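Local coordinates for protein protocadherin gamma-B3 (Homo sapiens, PDB 5K8R) that probably mediates calcium-dependent cell adhesion and may help to establish and maintain specific neuronal connections in the brain, at residues 246-252 / 287-293; 206-212 / 293-299. All coordinates share one frame; numbering follows the deposited sequence.

Contact 1: residues 246-252 / 287-293; sequences EIIYAFI and IGVEAKD. With CA (calcium ion), chain H.
I252 meets G288 because its CG1 is set between the backbone N and the carbonyl carbon (chi1 60°), the crowded position. This lays I252 CG1 against the G288 peptide, 3.3 Å from G288 O. A CB on G288 would run into that branch. The other branch of I252 goes to E290, with I252 CG2 3.7 Å from E290 CB, and the two side chains cross at about a right angle. With an alanine at I252 both branches go, which would probably open a gap over the G288 peptide and strip E290 CB of one of its packing partners. F251 has its CG on the far side from the carbonyl carbon (chi1 -73°), which swings the ring to I287. There F251 CD1 lies 3.5 Å from I287 CG2, and V289 CG2 sits at the ring edge. These strands are neighbours in the antiparallel C-F pairing of a cadherin repeat, the third extracellular one, a Greek-key sandwich. Strand 248-252 is outermost in its sheet within the chain. A250 and E290 form a hydrogen-bonded pair, and the bond from E290 N to A250 O is nearly straight at 2.9 Å. I248 and K292 pair likewise, and I248 CG1 packs on K292 CB at 3.7 Å. Y249 and A291 face the opposite sheet, with A291 CB beside Y249 CD1 at 3.9 Å. I247 CG2 lies over one face of the Y249 ring, toward its rim. The hydroxyl of Y249 is satisfied by the backbone N of A236. Beyond the strand end, D293 binds a calcium ion through OD2 at 2.7 Å.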
ATOM      1  N   GLU A 246      -8.512  -7.730   0.225  1.00 55.52           N
ATOM      2  CA  GLU A 246      -9.716  -7.573   1.032  1.00 61.28           C
ATOM      3  C   GLU A 246     -10.804  -6.903   0.203  1.00 59.38           C
ATOM      4  O   GLU A 246     -10.610  -5.794  -0.306  1.00 64.80           O
ATOM      5  CB  GLU A 246      -9.413  -6.754   2.283  1.00 71.32           C
ATOM      6  CG  GLU A 246      -8.361  -7.368   3.191  1.00 86.03           C
ATOM      7  CD  GLU A 246      -8.089  -6.522   4.419  1.00 98.13           C
ATOM      8  OE1 GLU A 246      -8.744  -5.470   4.574  1.00101.08           O
ATOM      9  OE2 GLU A 246      -7.222  -6.910   5.229  1.00103.71           O
ATOM     10  N   ILE A 247     -11.950  -7.567   0.074  1.00 54.33           N
ATOM     11  CA  ILE A 247     -13.024  -7.132  -0.812  1.00 49.28           C
ATOM     12  C   ILE A 247     -14.225  -6.717   0.026  1.00 45.56           C
ATOM     13  O   ILE A 247     -14.638  -7.445   0.938  1.00 44.34           O
ATOM     14  CB  ILE A 247     -13.408  -8.241  -1.807  1.00 49.11           C
ATOM     15  CG1 ILE A 247     -12.231  -8.550  -2.733  1.00 43.82           C
ATOM     16  CG2 ILE A 247     -14.639  -7.843  -2.607  1.00 49.49           C
ATOM     17  CD1 ILE A 247     -12.487  -9.696  -3.683  1.00 53.73           C
ATOM     18  N   ILE A 248     -14.814  -5.580  -0.342  1.00 49.81           N
ATOM     19  CA  ILE A 248     -16.010  -5.048   0.304  1.00 53.54           C
ATOM     20  C   ILE A 248     -17.129  -4.935  -0.740  1.00 44.44           C
ATOM     21  O   ILE A 248     -16.972  -4.259  -1.756  1.00 43.00           O
ATOM     22  CB  ILE A 248     -15.753  -3.666   0.929  1.00 52.13           C
ATOM     23  CG1 ILE A 248     -15.341  -2.662  -0.150  1.00 55.96           C
ATOM     24  CG2 ILE A 248     -14.688  -3.759   2.010  1.00 59.78           C
ATOM     25  CD1 ILE A 248     -15.278  -1.230   0.340  1.00 45.62           C
ATOM     26  N   TYR A 249     -18.251  -5.605  -0.485  1.00 39.07           N
ATOM     27  CA  TYR A 249     -19.390  -5.613  -1.388  1.00 43.83           C
ATOM     28  C   TYR A 249     -20.411  -4.574  -0.943  1.00 49.56           C
ATOM     29  O   TYR A 249     -20.567  -4.304   0.250  1.00 57.89           O
ATOM     30  CB  TYR A 249     -20.051  -6.994  -1.429  1.00 37.24           C
ATOM     31  CG  TYR A 249     -19.107  -8.136  -1.728  1.00 42.82           C
ATOM     32  CD1 TYR A 249     -18.875  -8.546  -3.033  1.00 40.70           C
ATOM     33  CD2 TYR A 249     -18.457  -8.811  -0.703  1.00 44.03           C
ATOM     34  CE1 TYR A 249     -18.017  -9.594  -3.311  1.00 32.57           C
ATOM     35  CE2 TYR A 249     -17.597  -9.860  -0.971  1.00 35.96           C
ATOM     36  CZ  TYR A 249     -17.381 -10.247  -2.276  1.00 42.20           C
ATOM     37  OH  TYR A 249     -16.526 -11.290  -2.547  1.00 58.77           O
ATOM     38  N   ALA A 250     -21.114  -3.998  -1.915  1.00 36.05           N
ATOM     39  CA  ALA A 250     -22.125  -2.998  -1.601  1.00 42.85           C
ATOM     40  C   ALA A 250     -23.113  -2.895  -2.752  1.00 47.71           C
ATOM     41  O   ALA A 250     -22.782  -3.197  -3.900  1.00 47.86           O
ATOM     42  CB  ALA A 250     -21.493  -1.629  -1.322  1.00 36.25           C
ATOM     43  N   PHE A 251     -24.330  -2.471  -2.427  1.00 37.31           N
ATOM     44  CA  PHE A 251     -25.325  -2.175  -3.446  1.00 45.84           C
ATOM     45  C   PHE A 251     -25.017  -0.839  -4.112  1.00 40.48           C
ATOM     46  O   PHE A 251     -24.403   0.050  -3.514  1.00 37.71           O
ATOM     47  CB  PHE A 251     -26.727  -2.138  -2.838  1.00 52.29           C
ATOM     48  CG  PHE A 251     -27.268  -3.490  -2.466  1.00 41.47           C
ATOM     49  CD1 PHE A 251     -26.902  -4.620  -3.177  1.00 42.98           C
ATOM     50  CD2 PHE A 251     -28.148  -3.628  -1.406  1.00 34.77           C
ATOM     51  CE1 PHE A 251     -27.406  -5.862  -2.839  1.00 40.77           C
ATOM     52  CE2 PHE A 251     -28.653  -4.867  -1.061  1.00 35.39           C
ATOM     53  CZ  PHE A 251     -28.281  -5.985  -1.780  1.00 34.80           C
ATOM     54  N   ILE A 252     -25.444  -0.703  -5.367  1.00 48.15           N
ATOM     55  CA  ILE A 252     -25.305   0.546  -6.104  1.00 45.92           C
ATOM     56  C   ILE A 252     -26.627   0.867  -6.788  1.00 44.59           C
ATOM     57  O   ILE A 252     -27.394  -0.029  -7.153  1.00 41.48           O
ATOM     58  CB  ILE A 252     -24.160   0.496  -7.140  1.00 41.14           C
ATOM     59  CG1 ILE A 252     -24.408  -0.611  -8.165  1.00 36.83           C
ATOM     60  CG2 ILE A 252     -22.816   0.308  -6.451  1.00 51.16           C
ATOM     61  CD1 ILE A 252     -23.386  -0.655  -9.273  1.00 37.91           C
ATOM     62  N   ILE A 287     -30.655  -5.554  -9.004  1.00 48.00           N
ATOM     63  CA  ILE A 287     -29.822  -4.709  -8.158  1.00 43.98           C
ATOM     64  C   ILE A 287     -28.376  -4.823  -8.618  1.00 38.18           C
ATOM     65  O   ILE A 287     -27.885  -5.929  -8.864  1.00 40.06           O
ATOM     66  CB  ILE A 287     -29.943  -5.104  -6.673  1.00 30.25           C
ATOM     67  CG1 ILE A 287     -31.406  -5.087  -6.229  1.00 29.77           C
ATOM     68  CG2 ILE A 287     -29.108  -4.181  -5.810  1.00 36.93           C
ATOM     69  CD1 ILE A 287     -31.639  -5.766  -4.897  1.00 33.14           C
ATOM     70  N   GLY A 288     -27.695  -3.685  -8.723  1.00 43.97           N
ATOM     71  CA  GLY A 288     -26.280  -3.678  -9.049  1.00 34.46           C
ATOM     72  C   GLY A 288     -25.425  -3.844  -7.800  1.00 41.07           C
ATOM     73  O   GLY A 288     -25.700  -3.253  -6.755  1.00 39.03           O
ATOM     74  N   VAL A 289     -24.374  -4.650  -7.927  1.00 32.69           N
ATOM     75  CA  VAL A 289     -23.482  -4.972  -6.820  1.00 40.01           C
ATOM     76  C   VAL A 289     -22.060  -4.589  -7.209  1.00 46.43           C
ATOM     77  O   VAL A 289     -21.604  -4.906  -8.315  1.00 39.36           O
ATOM     78  CB  VAL A 289     -23.564  -6.462  -6.440  1.00 36.16           C
ATOM     79  CG1 VAL A 289     -22.535  -6.797  -5.370  1.00 34.93           C
ATOM     80  CG2 VAL A 289     -24.966  -6.806  -5.959  1.00 28.50           C
ATOM     81  N   GLU A 290     -21.368  -3.910  -6.297  1.00 42.18           N
ATOM     82  CA  GLU A 290     -19.997  -3.460  -6.486  1.00 32.66           C
ATOM     83  C   GLU A 290     -19.086  -4.137  -5.471  1.00 30.25           C
ATOM     84  O   GLU A 290     -19.450  -4.288  -4.299  1.00 35.46           O
ATOM     85  CB  GLU A 290     -19.893  -1.936  -6.337  1.00 38.42           C
ATOM     86  CG  GLU A 290     -18.471  -1.395  -6.346  1.00 43.47           C
ATOM     87  CD  GLU A 290     -18.390   0.041  -5.871  1.00 55.27           C
ATOM     88  OE1 GLU A 290     -19.328   0.494  -5.180  1.00 70.83           O
ATOM     89  OE2 GLU A 290     -17.392   0.720  -6.188  1.00 64.58           O
ATOM     90  N   ALA A 291     -17.904  -4.543  -5.931  1.00 36.02           N
ATOM     91  CA  ALA A 291     -16.867  -5.112  -5.083  1.00 47.53           C
ATOM     92  C   ALA A 291     -15.603  -4.277  -5.222  1.00 40.31           C
ATOM     93  O   ALA A 291     -15.142  -4.024  -6.342  1.00 35.01           O
ATOM     94  CB  ALA A 291     -16.582  -6.569  -5.453  1.00 29.54           C
ATOM     95  N   LYS A 292     -15.050  -3.846  -4.090  1.00 42.12           N
ATOM     96  CA  LYS A 292     -13.843  -3.033  -4.065  1.00 43.77           C
ATOM     97  C   LYS A 292     -12.762  -3.728  -3.249  1.00 49.15           C
ATOM     98  O   LYS A 292     -13.054  -4.545  -2.371  1.00 57.71           O
ATOM     99  CB  LYS A 292     -14.116  -1.643  -3.476  1.00 40.45           C
ATOM    100  CG  LYS A 292     -15.093  -0.800  -4.276  1.00 64.72           C
ATOM    101  CD  LYS A 292     -15.406   0.502  -3.555  1.00 77.37           C
ATOM    102  CE  LYS A 292     -14.140   1.293  -3.264  1.00 84.64           C
ATOM    103  NZ  LYS A 292     -14.429   2.548  -2.515  1.00 91.91           N
ATOM    104  N   ASP A 293     -11.508  -3.399  -3.544  1.00 48.04           N
ATOM    105  CA  ASP A 293     -10.378  -3.907  -2.783  1.00 45.97           C
ATOM    106  C   ASP A 293      -9.674  -2.753  -2.068  1.00 54.50           C
ATOM    107  O   ASP A 293     -10.172  -1.620  -2.027  1.00 59.48           O
ATOM    108  CB  ASP A 293      -9.424  -4.695  -3.691  1.00 43.20           C
ATOM    109  CG  ASP A 293      -8.892  -3.875  -4.857  1.00 53.86           C
ATOM    110  OD1 ASP A 293      -9.157  -2.656  -4.918  1.00 58.93           O
ATOM    111  OD2 ASP A 293      -8.191  -4.460  -5.711  1.00 36.48           O
TER
HETATM  112 CA    CA H 507      -6.513  -6.572  -5.868  1.00 42.80          CA

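Contact 2: residues 206-212 / 293-299; sequences NDNPPVF and DGGHHTA. With CA (calcium ion), chain H; CA (calcium ion), chain I; CA (calcium ion), chain J.
P210, A299 and F212 make the tightly packed part of this contact. A299 CB is pressed against the backbone of P210, 3.3 Å from P210 O. P210 also crosses H297 at about a right angle, its CD 3.8 Å from H297 CB. The F212 ring turns an edge to A299, with F212 CE2 3.6 Å from A299 O and the oxygen near the ring plane. The same ring packs on V289 and A291, and F212 is buried. The other end belongs to the calcium linker between the second and third cadherin repeats. N206-D207-N208 is the NDN part of the cadherin DxNDN motif. N206 binds the same calcium ion as D293 through its side chain, and N208 through its backbone O, 2.4 Å from the calcium ion. D238, D240 and N244 complete that site. D207 turns away from 293-299 and bridges the other two ions, with one carboxylate oxygen on each. Its OD2 and a water bind one, its OD1 the other. Residues 293-296 form a type I beta turn, and D293 N gives a backbone hydrogen bond to H297 O. G295 sits against the N206 side-chain amide, where a CB on G295 would collide whichever way the amide is turned. The solvent side is looser, and P209 is exposed there. H297 has its CG anti to the carbonyl carbon (chi1 -87°), which turns one face of the imidazole to P209. P209 CG sits over that face in a CH-pi contact, 4.2 Å from the H297 ring centroid and 16° off the ring normal. H296, whose side chain starts away from 206-212, packs on A203 of the second subunit.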
ATOM      1  N   ASN A 206      -1.153  -4.088  -6.318  1.00 43.66           N
ATOM      2  CA  ASN A 206      -2.584  -4.243  -6.576  1.00 40.57           C
ATOM      3  C   ASN A 206      -2.865  -4.207  -8.080  1.00 44.12           C
ATOM      4  O   ASN A 206      -3.572  -3.343  -8.598  1.00 53.32           O
ATOM      5  CB  ASN A 206      -3.374  -3.169  -5.839  1.00 36.24           C
ATOM      6  CG  ASN A 206      -4.854  -3.485  -5.768  1.00 48.70           C
ATOM      7  OD1 ASN A 206      -5.246  -4.586  -5.381  1.00 41.17           O
ATOM      8  ND2 ASN A 206      -5.683  -2.526  -6.156  1.00 63.27           N
ATOM      9  N   ASP A 207      -2.292  -5.182  -8.784  1.00 41.52           N
ATOM     10  CA  ASP A 207      -2.439  -5.290 -10.228  1.00 39.40           C
ATOM     11  C   ASP A 207      -3.544  -6.255 -10.640  1.00 40.25           C
ATOM     12  O   ASP A 207      -3.638  -6.606 -11.821  1.00 45.54           O
ATOM     13  CB  ASP A 207      -1.110  -5.711 -10.865  1.00 39.84           C
ATOM     14  CG  ASP A 207      -0.477  -6.906 -10.174  1.00 50.17           C
ATOM     15  OD1 ASP A 207      -1.203  -7.684  -9.520  1.00 49.98           O
ATOM     16  OD2 ASP A 207       0.756  -7.071 -10.292  1.00 56.35           O
ATOM     17  N   ASN A 208      -4.378  -6.689  -9.702  1.00 44.59           N
ATOM     18  CA  ASN A 208      -5.470  -7.619  -9.989  1.00 41.96           C
ATOM     19  C   ASN A 208      -6.764  -7.072  -9.403  1.00 42.46           C
ATOM     20  O   ASN A 208      -6.895  -6.997  -8.165  1.00 32.68           O
ATOM     21  CB  ASN A 208      -5.171  -9.006  -9.428  1.00 46.34           C
ATOM     22  CG  ASN A 208      -4.041  -9.700 -10.161  1.00 48.44           C
ATOM     23  OD1 ASN A 208      -4.246 -10.294 -11.219  1.00 48.24           O
ATOM     24  ND2 ASN A 208      -2.838  -9.630  -9.600  1.00 51.34           N
ATOM     25  N   PRO A 209      -7.726  -6.676 -10.230  1.00 46.94           N
ATOM     26  CA  PRO A 209      -9.024  -6.234  -9.707  1.00 41.19           C
ATOM     27  C   PRO A 209      -9.836  -7.418  -9.217  1.00 44.99           C
ATOM     28  O   PRO A 209      -9.524  -8.572  -9.548  1.00 37.68           O
ATOM     29  CB  PRO A 209      -9.690  -5.567 -10.922  1.00 46.76           C
ATOM     30  CG  PRO A 209      -8.584  -5.358 -11.922  1.00 60.89           C
ATOM     31  CD  PRO A 209      -7.620  -6.472 -11.682  1.00 54.32           C
ATOM     32  N   PRO A 210     -10.876  -7.181  -8.417  1.00 50.64           N
ATOM     33  CA  PRO A 210     -11.764  -8.283  -8.029  1.00 46.73           C
ATOM     34  C   PRO A 210     -12.496  -8.844  -9.238  1.00 52.16           C
ATOM     35  O   PRO A 210     -12.759  -8.140 -10.216  1.00 50.99           O
ATOM     36  CB  PRO A 210     -12.735  -7.628  -7.039  1.00 39.14           C
ATOM     37  CG  PRO A 210     -12.024  -6.405  -6.554  1.00 42.02           C
ATOM     38  CD  PRO A 210     -11.213  -5.929  -7.720  1.00 37.17           C
ATOM     39  N   VAL A 211     -12.819 -10.135  -9.166  1.00 42.60           N
ATOM     40  CA  VAL A 211     -13.507 -10.837 -10.244  1.00 35.85           C
ATOM     41  C   VAL A 211     -14.678 -11.603  -9.644  1.00 40.96           C
ATOM     42  O   VAL A 211     -14.476 -12.520  -8.839  1.00 47.51           O
ATOM     43  CB  VAL A 211     -12.572 -11.794 -11.002  1.00 39.75           C
ATOM     44  CG1 VAL A 211     -13.373 -12.668 -11.955  1.00 35.91           C
ATOM     45  CG2 VAL A 211     -11.509 -11.010 -11.758  1.00 46.71           C
ATOM     46  N   PHE A 212     -15.893 -11.230 -10.035  1.00 34.65           N
ATOM     47  CA  PHE A 212     -17.076 -11.948  -9.582  1.00 32.88           C
ATOM     48  C   PHE A 212     -17.154 -13.314 -10.250  1.00 41.47           C
ATOM     49  O   PHE A 212     -16.812 -13.471 -11.426  1.00 43.69           O
ATOM     50  CB  PHE A 212     -18.342 -11.149  -9.887  1.00 42.34           C
ATOM     51  CG  PHE A 212     -18.665 -10.107  -8.857  1.00 42.94           C
ATOM     52  CD1 PHE A 212     -19.184 -10.472  -7.625  1.00 40.04           C
ATOM     53  CD2 PHE A 212     -18.466  -8.763  -9.123  1.00 40.51           C
ATOM     54  CE1 PHE A 212     -19.488  -9.516  -6.675  1.00 41.25           C
ATOM     55  CE2 PHE A 212     -18.768  -7.803  -8.177  1.00 38.25           C
ATOM     56  CZ  PHE A 212     -19.282  -8.181  -6.952  1.00 33.83           C
ATOM     57  N   ASP A 293     -11.508  -3.399  -3.544  1.00 48.04           N
ATOM     58  CA  ASP A 293     -10.378  -3.907  -2.783  1.00 45.97           C
ATOM     59  C   ASP A 293      -9.674  -2.753  -2.068  1.00 54.50           C
ATOM     60  O   ASP A 293     -10.172  -1.620  -2.027  1.00 59.48           O
ATOM     61  CB  ASP A 293      -9.424  -4.695  -3.691  1.00 43.20           C
ATOM     62  CG  ASP A 293      -8.892  -3.875  -4.857  1.00 53.86           C
ATOM     63  OD1 ASP A 293      -9.157  -2.656  -4.918  1.00 58.93           O
ATOM     64  OD2 ASP A 293      -8.191  -4.460  -5.711  1.00 36.48           O
ATOM     65  N   GLY A 294      -8.504  -3.048  -1.495  1.00 53.98           N
ATOM     66  CA  GLY A 294      -7.768  -2.022  -0.772  1.00 44.53           C
ATOM     67  C   GLY A 294      -7.219  -0.936  -1.678  1.00 51.43           C
ATOM     68  O   GLY A 294      -7.175   0.237  -1.296  1.00 69.79           O
ATOM     69  N   GLY A 295      -6.794  -1.306  -2.882  1.00 48.97           N
ATOM     70  CA  GLY A 295      -6.308  -0.362  -3.866  1.00 57.31           C
ATOM     71  C   GLY A 295      -7.384   0.294  -4.703  1.00 58.57           C
ATOM     72  O   GLY A 295      -7.066   0.906  -5.729  1.00 62.91           O
ATOM     73  N   HIS A 296      -8.650   0.172  -4.300  1.00 57.98           N
ATOM     74  CA  HIS A 296      -9.793   0.816  -4.939  1.00 53.02           C
ATOM     75  C   HIS A 296     -10.066   0.299  -6.347  1.00 46.28           C
ATOM     76  O   HIS A 296     -10.703   0.991  -7.147  1.00 51.90           O
ATOM     77  CB  HIS A 296      -9.631   2.341  -4.959  1.00 56.96           C
ATOM     78  CG  HIS A 296      -9.385   2.936  -3.608  1.00 62.15           C
ATOM     79  ND1 HIS A 296      -8.121   3.235  -3.145  1.00 60.62           N
ATOM     80  CD2 HIS A 296     -10.238   3.271  -2.611  1.00 59.98           C
ATOM     81  CE1 HIS A 296      -8.207   3.739  -1.926  1.00 55.51           C
ATOM     82  NE2 HIS A 296      -9.482   3.770  -1.579  1.00 61.45           N
ATOM     83  N   HIS A 297      -9.600  -0.904  -6.674  1.00 47.42           N
ATOM     84  CA  HIS A 297     -10.068  -1.572  -7.882  1.00 47.61           C
ATOM     85  C   HIS A 297     -11.510  -2.021  -7.686  1.00 43.34           C
ATOM     86  O   HIS A 297     -11.890  -2.489  -6.610  1.00 39.82           O
ATOM     87  CB  HIS A 297      -9.182  -2.772  -8.217  1.00 40.24           C
ATOM     88  CG  HIS A 297      -7.988  -2.431  -9.052  1.00 46.71           C
ATOM     89  ND1 HIS A 297      -7.968  -1.362  -9.921  1.00 53.94           N
ATOM     90  CD2 HIS A 297      -6.774  -3.021  -9.155  1.00 46.31           C
ATOM     91  CE1 HIS A 297      -6.793  -1.308 -10.523  1.00 50.31           C
ATOM     92  NE2 HIS A 297      -6.050  -2.304 -10.074  1.00 46.55           N
ATOM     93  N   THR A 298     -12.317  -1.877  -8.733  1.00 40.25           N
ATOM     94  CA  THR A 298     -13.747  -2.122  -8.642  1.00 30.66           C
ATOM     95  C   THR A 298     -14.181  -3.197  -9.628  1.00 35.53           C
ATOM     96  O   THR A 298     -13.576  -3.379 -10.690  1.00 31.47           O
ATOM     97  CB  THR A 298     -14.544  -0.838  -8.903  1.00 32.13           C
ATOM     98  OG1 THR A 298     -14.161  -0.285 -10.168  1.00 42.94           O
ATOM     99  CG2 THR A 298     -14.282   0.184  -7.807  1.00 41.88           C
ATOM    100  N   ALA A 299     -15.237  -3.916  -9.253  1.00 44.64           N
ATOM    101  CA  ALA A 299     -15.907  -4.865 -10.128  1.00 39.95           C
ATOM    102  C   ALA A 299     -17.406  -4.739  -9.904  1.00 29.63           C
ATOM    103  O   ALA A 299     -17.853  -4.387  -8.811  1.00 39.42           O
ATOM    104  CB  ALA A 299     -15.447  -6.306  -9.875  1.00 39.29           C
TER
HETATM  105 CA    CA H 507      -6.513  -6.572  -5.868  1.00 42.80          CA
HETATM  106 CA    CA I 508       0.957  -9.533 -10.751  1.00 51.61          CA
HETATM  107 CA    CA J 509      -0.404  -8.581  -7.341  1.00 44.64          CA
HETATM  108  O   HOH W   1       2.248  -9.198 -12.860  1.00 38.44           O

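In the fold
Residues 206-212 come first, and run from the linker motif into strand 211-212 of the third repeat. The chain then runs to 246-252, the first half of contact 1. Residues 287-293 return alongside it and close a loop of 34 residues. The chain turns at D293, which both contacts share, and 293-299 comes back to 206-212. Contact 2 thus closes a loop of 80 residues, with contact 1 nested inside it. Strands 284-292 and 298-308 are neighbours in one sheet, with a probable hydrogen bond from A291 N to A299 O. F212 also packs on Y249. Contact 1 joins strands within that sheet, while contact 2 ties the linker and strand 211-212, of the opposite sheet, to the turn between 284-292 and 298-308.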